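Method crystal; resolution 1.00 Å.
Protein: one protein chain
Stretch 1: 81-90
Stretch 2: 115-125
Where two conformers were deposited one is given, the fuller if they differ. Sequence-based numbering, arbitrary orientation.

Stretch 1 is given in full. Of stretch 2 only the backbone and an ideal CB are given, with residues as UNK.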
ATOM      1  N   TYR A  81      -1.297  -7.504   0.515  1.00  5.89           N
ATOM      2  CA  TYR A  81      -2.340  -8.354  -0.097  1.00  6.10           C
ATOM      3  C   TYR A  81      -2.145  -8.184  -1.616  1.00  6.00           C
ATOM      4  O   TYR A  81      -2.835  -7.436  -2.291  1.00  6.11           O
ATOM      5  CB  TYR A  81      -3.717  -7.913   0.356  1.00  6.18           C
ATOM      6  CG  TYR A  81      -4.042  -8.169   1.818  1.00  6.45           C
ATOM      7  CD1 TYR A  81      -3.245  -8.954   2.655  1.00  7.39           C
ATOM      8  CD2 TYR A  81      -5.174  -7.602   2.369  1.00  6.56           C
ATOM      9  CE1 TYR A  81      -3.579  -9.152   3.989  1.00  7.50           C
ATOM     10  CE2 TYR A  81      -5.529  -7.842   3.705  1.00  7.68           C
ATOM     11  CZ  TYR A  81      -4.711  -8.613   4.484  1.00  8.13           C
ATOM     12  OH  TYR A  81      -5.065  -8.835   5.802  1.00 10.32           O
ATOM     13  N   LEU A  82      -1.209  -8.961  -2.140  0.60  6.69           N
ATOM     14  CA  LEU A  82      -0.641  -8.647  -3.420  0.60  7.53           C
ATOM     15  C   LEU A  82      -1.601  -9.026  -4.566  0.60  6.75           C
ATOM     16  O   LEU A  82      -1.651  -8.314  -5.565  0.60  7.00           O
ATOM     17  CB  LEU A  82       0.715  -9.315  -3.484  0.60  9.51           C
ATOM     18  CG  LEU A  82       1.526  -9.034  -4.735  0.60  9.37           C
ATOM     19  CD1 LEU A  82       1.712  -7.530  -4.950  0.60 10.75           C
ATOM     20  CD2 LEU A  82       2.860  -9.741  -4.545  0.60 11.54           C
ATOM     21  N   LYS A  83      -2.388 -10.085  -4.397  1.00  7.26           N
ATOM     22  CA  LYS A  83      -3.337 -10.448  -5.449  1.00  7.19           C
ATOM     23  C   LYS A  83      -4.401  -9.336  -5.617  1.00  6.86           C
ATOM     24  O   LYS A  83      -4.674  -8.884  -6.722  1.00  7.44           O
ATOM     25  CB  LYS A  83      -3.993 -11.821  -5.175  1.00  9.00           C
ATOM     26  CG  LYS A  83      -2.935 -12.921  -5.308  1.00 12.26           C
ATOM     27  CD  LYS A  83      -3.466 -14.254  -4.939  1.00 18.26           C
ATOM     28  CE  LYS A  83      -2.523 -15.359  -5.321  1.00 24.95           C
ATOM     29  NZ  LYS A  83      -3.163 -16.647  -5.040  1.00 32.24           N
ATOM     30  N   ILE A  84      -4.950  -8.849  -4.512  1.00  6.06           N
ATOM     31  CA  ILE A  84      -5.920  -7.750  -4.582  1.00  5.74           C
ATOM     32  C   ILE A  84      -5.213  -6.501  -5.088  1.00  5.43           C
ATOM     33  O   ILE A  84      -5.771  -5.783  -5.923  1.00  5.60           O
ATOM     34  CB  ILE A  84      -6.615  -7.532  -3.251  1.00  5.75           C
ATOM     35  CG1 ILE A  84      -7.517  -8.725  -2.913  1.00  6.75           C
ATOM     36  CG2 ILE A  84      -7.469  -6.259  -3.316  1.00  5.89           C
ATOM     37  CD1 ILE A  84      -8.196  -8.651  -1.571  1.00  7.55           C
ATOM     38  N   LEU A  85      -4.016  -6.220  -4.577  1.00  5.30           N
ATOM     39  CA  LEU A  85      -3.317  -5.029  -5.046  1.00  5.29           C
ATOM     40  C   LEU A  85      -3.165  -5.017  -6.581  1.00  5.28           C
ATOM     41  O   LEU A  85      -3.421  -3.988  -7.222  1.00  5.25           O
ATOM     42  CB  LEU A  85      -1.953  -4.923  -4.383  1.00  5.60           C
ATOM     43  CG  LEU A  85      -1.105  -3.777  -4.854  1.00  5.97           C
ATOM     44  CD1 LEU A  85      -1.755  -2.426  -4.446  1.00  7.10           C
ATOM     45  CD2 LEU A  85       0.289  -3.845  -4.339  1.00  6.60           C
ATOM     46  N   ARG A  86      -2.735  -6.148  -7.155  0.70  5.59           N
ATOM     47  CA  ARG A  86      -2.559  -6.224  -8.600  0.70  6.36           C
ATOM     48  C   ARG A  86      -3.882  -5.928  -9.321  0.70  6.14           C
ATOM     49  O   ARG A  86      -3.873  -5.268 -10.346  0.70  7.44           O
ATOM     50  CB  ARG A  86      -1.962  -7.514  -9.007  0.70  7.61           C
ATOM     51  CG  ARG A  86      -0.552  -7.680  -8.587  0.70  8.65           C
ATOM     52  CD  ARG A  86       0.028  -8.958  -9.209  0.70 13.66           C
ATOM     53  NE  ARG A  86       1.182  -9.528  -8.503  0.70 16.84           N
ATOM     54  CZ  ARG A  86       2.414  -9.005  -8.477  0.70 21.23           C
ATOM     55  NH1 ARG A  86       2.717  -7.875  -9.123  0.70 24.87           N
ATOM     56  NH2 ARG A  86       3.384  -9.632  -7.815  0.70 24.41           N
HETATM   57  N   MSE A  87      -4.985  -6.426  -8.788  1.00  6.17           N
HETATM   58  CA  MSE A  87      -6.291  -6.112  -9.367  1.00  6.17           C
HETATM   59  C   MSE A  87      -6.544  -4.622  -9.350  1.00  5.08           C
HETATM   60  O   MSE A  87      -7.029  -4.017 -10.345  1.00  6.54           O
HETATM   61  CB  MSE A  87      -7.424  -6.819  -8.651  1.00  7.86           C
HETATM   62  CG  MSE A  87      -7.368  -8.272  -8.562  1.00 10.13           C
HETATM   63 SE   MSE A  87      -8.762  -8.897  -7.332  0.75 11.14          SE
HETATM   64  CE  MSE A  87      -7.963 -10.614  -7.005  1.00 18.50           C
ATOM     65  N   THR A  88      -6.273  -3.978  -8.223  1.00  5.19           N
ATOM     66  CA  THR A  88      -6.489  -2.536  -8.143  1.00  5.32           C
ATOM     67  C   THR A  88      -5.632  -1.746  -9.142  1.00  5.50           C
ATOM     68  O   THR A  88      -6.083  -0.732  -9.689  1.00  6.04           O
ATOM     69  CB  THR A  88      -6.383  -1.975  -6.707  1.00  5.55           C
ATOM     70  OG1 THR A  88      -5.037  -1.867  -6.275  1.00  5.78           O
ATOM     71  CG2 THR A  88      -7.189  -2.705  -5.698  1.00  6.13           C
ATOM     72  N   LEU A  89      -4.388  -2.195  -9.319  1.00  5.73           N
ATOM     73  CA  LEU A  89      -3.491  -1.539 -10.242  1.00  6.50           C
ATOM     74  C   LEU A  89      -3.930  -1.602 -11.708  1.00  6.74           C
ATOM     75  O   LEU A  89      -3.597  -0.763 -12.492  1.00  8.17           O
ATOM     76  CB  LEU A  89      -2.053  -2.058 -10.059  1.00  6.23           C
ATOM     77  CG  LEU A  89      -1.392  -1.756  -8.724  1.00  5.57           C
ATOM     78  CD1 LEU A  89      -0.083  -2.528  -8.593  1.00  6.95           C
ATOM     79  CD2 LEU A  89      -1.104  -0.308  -8.612  1.00  6.47           C
HETATM   80  N   MSE A  90      -4.722  -2.622 -12.023  1.00  6.97           N
HETATM   81  CA  MSE A  90      -5.294  -2.832 -13.360  0.60  6.98           C
HETATM   82  C   MSE A  90      -6.648  -2.110 -13.512  1.00  7.26           C
HETATM   83  O   MSE A  90      -7.173  -2.071 -14.636  1.00  8.33           O
HETATM   84  CB  MSE A  90      -5.472  -4.333 -13.612  0.60  8.49           C
HETATM   85  CG  MSE A  90      -4.182  -5.046 -13.892  0.60 13.68           C
HETATM   86 SE   MSE A  90      -3.210  -4.371 -15.434  0.40 19.50          SE
HETATM   87  CE  MSE A  90      -4.546  -4.255 -16.710  0.60 18.58           C
ATOM     88  N   UNK A 115       8.528  -7.221   0.351  1.00  5.55           N
ATOM     89  CA  UNK A 115       9.439  -6.983  -0.760  1.00  5.67           C
ATOM     90  C   UNK A 115       8.709  -6.996  -2.130  1.00  5.48           C
ATOM     91  O   UNK A 115       8.911  -6.105  -2.951  1.00  5.33           O
ATOM     92  CB  UNK A 115      10.547  -8.038  -0.745  1.00  5.67           C
ATOM     93  N   UNK A 116       7.893  -8.019  -2.367  0.70  5.96           N
ATOM     94  CA  UNK A 116       7.254  -8.141  -3.688  0.70  6.18           C
ATOM     95  C   UNK A 116       6.221  -7.031  -3.885  0.70  5.64           C
ATOM     96  O   UNK A 116       6.038  -6.563  -5.003  0.70  6.19           O
ATOM     97  CB  UNK A 116       6.591  -9.511  -3.843  0.70  6.18           C
ATOM     98  N   UNK A 117       5.593  -6.577  -2.807  1.00  5.40           N
ATOM     99  CA  UNK A 117       4.659  -5.444  -2.889  1.00  5.36           C
ATOM    100  C   UNK A 117       5.427  -4.148  -3.248  1.00  5.52           C
ATOM    101  O   UNK A 117       5.005  -3.390  -4.116  1.00  5.11           O
ATOM    102  CB  UNK A 117       3.909  -5.274  -1.566  1.00  5.36           C
ATOM    103  N   UNK A 118       6.583  -3.927  -2.621  1.00  4.81           N
ATOM    104  CA  UNK A 118       7.447  -2.829  -2.981  1.00  5.14           C
ATOM    105  C   UNK A 118       7.842  -2.891  -4.474  1.00  4.90           C
ATOM    106  O   UNK A 118       7.724  -1.908  -5.193  1.00  5.03           O
ATOM    107  CB  UNK A 118       8.693  -2.841  -2.094  1.00  5.14           C
ATOM    108  N   UNK A 119       8.287  -4.065  -4.892  0.80  4.96           N
ATOM    109  CA  UNK A 119       8.685  -4.241  -6.293  0.80  5.36           C
ATOM    110  C   UNK A 119       7.522  -3.843  -7.233  0.80  4.99           C
ATOM    111  O   UNK A 119       7.716  -3.136  -8.215  0.80  5.61           O
ATOM    112  CB  UNK A 119       9.108  -5.689  -6.548  0.80  5.36           C
ATOM    113  N   UNK A 120       6.359  -4.347  -6.936  1.00  4.98           N
ATOM    114  CA  UNK A 120       5.152  -4.129  -7.716  1.00  5.43           C
ATOM    115  C   UNK A 120       4.784  -2.665  -7.785  1.00  4.83           C
ATOM    116  O   UNK A 120       4.427  -2.149  -8.868  1.00  5.96           O
ATOM    117  CB  UNK A 120       3.988  -4.930  -7.128  1.00  5.43           C
ATOM    118  N   UNK A 121       4.797  -1.987  -6.656  1.00  4.58           N
ATOM    119  CA  UNK A 121       4.453  -0.578  -6.596  1.00  4.77           C
ATOM    120  C   UNK A 121       5.456   0.316  -7.287  1.00  4.37           C
ATOM    121  O   UNK A 121       5.082   1.287  -7.918  1.00  5.30           O
ATOM    122  CB  UNK A 121       4.309  -0.143  -5.136  1.00  4.77           C
ATOM    123  N   UNK A 122       6.761   0.001  -7.140  1.00  4.67           N
ATOM    124  CA  UNK A 122       7.770   0.701  -7.901  1.00  5.30           C
ATOM    125  C   UNK A 122       7.491   0.579  -9.404  1.00  5.30           C
ATOM    126  O   UNK A 122       7.512   1.573 -10.139  1.00  5.61           O
ATOM    127  CB  UNK A 122       9.160   0.158  -7.563  1.00  5.30           C
ATOM    128  N   UNK A 123       7.258  -0.647  -9.847  1.00  5.43           N
ATOM    129  CA  UNK A 123       7.018  -0.918 -11.266  1.00  6.13           C
ATOM    130  C   UNK A 123       5.789  -0.179 -11.784  1.00  5.83           C
ATOM    131  O   UNK A 123       5.775   0.243 -12.950  1.00  7.14           O
ATOM    132  CB  UNK A 123       6.853  -2.422 -11.495  1.00  6.13           C
ATOM    133  N   UNK A 124       4.756  -0.048 -10.938  1.00  5.67           N
ATOM    134  CA  UNK A 124       3.555   0.645 -11.329  1.00  5.91           C
ATOM    135  C   UNK A 124       3.702   2.158 -11.494  1.00  4.93           C
ATOM    136  O   UNK A 124       2.907   2.782 -12.171  1.00  6.12           O
ATOM    137  CB  UNK A 124       2.464   0.356 -10.296  1.00  5.91           C
ATOM    138  N   UNK A 125       4.713   2.721 -10.814  1.00  5.08           N
ATOM    139  CA  UNK A 125       4.960   4.154 -10.858  1.00  5.37           C
ATOM    140  C   UNK A 125       4.652   4.921  -9.627  1.00  5.22           C
ATOM    141  O   UNK A 125       4.598   6.156  -9.703  1.00  5.47           O
ATOM    142  CB  UNK A 125       4.157   4.770 -12.005  1.00  5.37           C
TER

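Two helices run side by side in nearly the same direction, 6° between their axes and 10.9 Å apart at closest approach. Stretch 1 offers the second helix a strip made of Leu 82, Leu 85, Arg 86 and Leu 89.

Position 115 begins the stretch, already helical, with nothing of stretch 1 within 5.5 Å of its ideal CB, so this contact leaves the choice wide. It is Val 115.

At position 116 the CA-to-CB bond points toward stretch 1, and the ideal CB lies 3.8 Å from Leu 82 CD2 and 5.1 Å from Arg 86 NH2. A chain with an aliphatic base suits the leucine methyl; beyond it, an apolar, polar or acidic end could serve. The residue is Glu 116. Its CB packs on Leu 82 CD2 at 3.8 Å, while its carboxylate turns along its own helix to a partner three residues on.

Position 117 points sideways, with its ideal CB 4.6 Å from Leu 82 CD1 and 4.8 Å from Leu 85 CD2. The backbones are close here, the CA of Leu 82 and the CA of 117 being 6.2 Å apart, which favours a small or beta-branched residue such as alanine, valine or threonine. Thr 117 is found, its CG2 resting 3.8 Å from Leu 85 CD2.

Position 118 points away and 119 is out of reach, so stretch 1 dictates neither. They are Val 118 and Arg 119. The latter completes the salt bridge with Glu 116, two nearly straight hydrogen bonds joining NE to OE1 and NH2 to OE2, each 2.8 Å.

Position 120 faces stretch 1 most fully. Its ideal CB is 3.8 Å from Arg 86 NH1, 4.1 Å from Leu 82 CD1 and 4.8 Å from Leu 85 CD2, so the site combines a donor with methyl groups. Alanine or valine would suit the apolar part; serine or threonine could also offer an oxygen to the guanidinium. Thr 120 does both, as a knob among Leu 82, Leu 85, Arg 86 and Leu 89. Its OG1 donates to Glu 116 O at 2.9 Å, satisfying the hydroxyl within its own helix, and accepts a weak hydrogen bond from Arg 86 NH1 at 2.9 Å, bent to 120°. Its CG2 packs 3.6 Å from Leu 89 CD1.

Position 121 points sideways, and its ideal CB touches nothing, so a longer chain is needed to get to the leucines, and an apolar one such as leucine or methionine would suit their methyl groups. Leu 121 does so: its CD2 lies 3.9 Å from Leu 85 CD2 and 4.4 Å from Leu 89 CD2.

Positions 122 and 123 are out of reach and unconstrained here; they are Ile 122 and Ala 123.

Position 124 points toward Leu 89, whose CD2 is 4.0 Å from the ideal CB. A small apolar residue fits, and the methyl of Ala 124 makes that contact.

Position 125 has phi 109°, where a CB would jam against the preceding carbonyl oxygen. Glycine is called for, and Gly 125 ends the helix in a Schellman motif.

Stretch 2 (115-125) VETVRTLIAAG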
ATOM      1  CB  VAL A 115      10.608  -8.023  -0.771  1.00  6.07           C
ATOM      2  CG1 VAL A 115      11.544  -7.802  -1.955  1.00  6.92           C
ATOM      3  CG2 VAL A 115      11.408  -7.979   0.500  1.00  6.66           C
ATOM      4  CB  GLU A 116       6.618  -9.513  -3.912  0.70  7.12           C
ATOM      5  CG  GLU A 116       7.628 -10.633  -3.923  0.70  7.79           C
ATOM      6  CD  GLU A 116       8.762 -10.369  -4.844  0.70 10.06           C
ATOM      7  OE1 GLU A 116       8.551  -9.959  -5.995  0.70 11.10           O
ATOM      8  OE2 GLU A 116       9.921 -10.508  -4.430  0.70 14.71           O
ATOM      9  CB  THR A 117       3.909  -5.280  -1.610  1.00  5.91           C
ATOM     10  OG1 THR A 117       3.138  -6.458  -1.336  1.00  7.34           O
ATOM     11  CG2 THR A 117       2.963  -4.114  -1.649  1.00  5.68           C
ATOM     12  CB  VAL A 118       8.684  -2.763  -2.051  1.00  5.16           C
ATOM     13  CG1 VAL A 118       9.761  -1.820  -2.638  1.00  5.68           C
ATOM     14  CG2 VAL A 118       8.274  -2.362  -0.666  1.00  5.06           C
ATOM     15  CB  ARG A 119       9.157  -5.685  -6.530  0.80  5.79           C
ATOM     16  CG  ARG A 119       9.856  -5.881  -7.831  0.80  7.19           C
ATOM     17  CD  ARG A 119      10.120  -7.384  -8.156  0.80  8.19           C
ATOM     18  NE  ARG A 119      10.567  -8.262  -7.049  0.80  9.68           N
ATOM     19  CZ  ARG A 119      11.797  -8.261  -6.512  0.80 11.04           C
ATOM     20  NH1 ARG A 119      12.769  -7.537  -7.025  0.80 11.07           N
ATOM     21  NH2 ARG A 119      12.055  -9.051  -5.482  0.80 12.21           N
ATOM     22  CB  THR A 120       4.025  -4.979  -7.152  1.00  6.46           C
ATOM     23  OG1 THR A 120       4.351  -6.396  -7.299  1.00  7.91           O
ATOM     24  CG2 THR A 120       2.680  -4.742  -7.840  1.00  7.82           C
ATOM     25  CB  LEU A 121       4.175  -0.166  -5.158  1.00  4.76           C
ATOM     26  CG  LEU A 121       2.892  -0.792  -4.550  1.00  5.31           C
ATOM     27  CD1 LEU A 121       2.895  -0.516  -3.045  1.00  5.98           C
ATOM     28  CD2 LEU A 121       1.650  -0.259  -5.130  1.00  6.15           C
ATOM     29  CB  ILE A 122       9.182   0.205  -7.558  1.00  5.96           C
ATOM     30  CG1 ILE A 122       9.588   0.664  -6.148  1.00  6.22           C
ATOM     31  CG2 ILE A 122      10.176   0.695  -8.579  1.00  7.05           C
ATOM     32  CD1 ILE A 122      10.853  -0.027  -5.656  1.00  6.75           C
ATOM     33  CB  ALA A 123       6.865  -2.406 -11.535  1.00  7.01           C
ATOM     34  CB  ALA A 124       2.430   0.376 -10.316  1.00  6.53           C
TER
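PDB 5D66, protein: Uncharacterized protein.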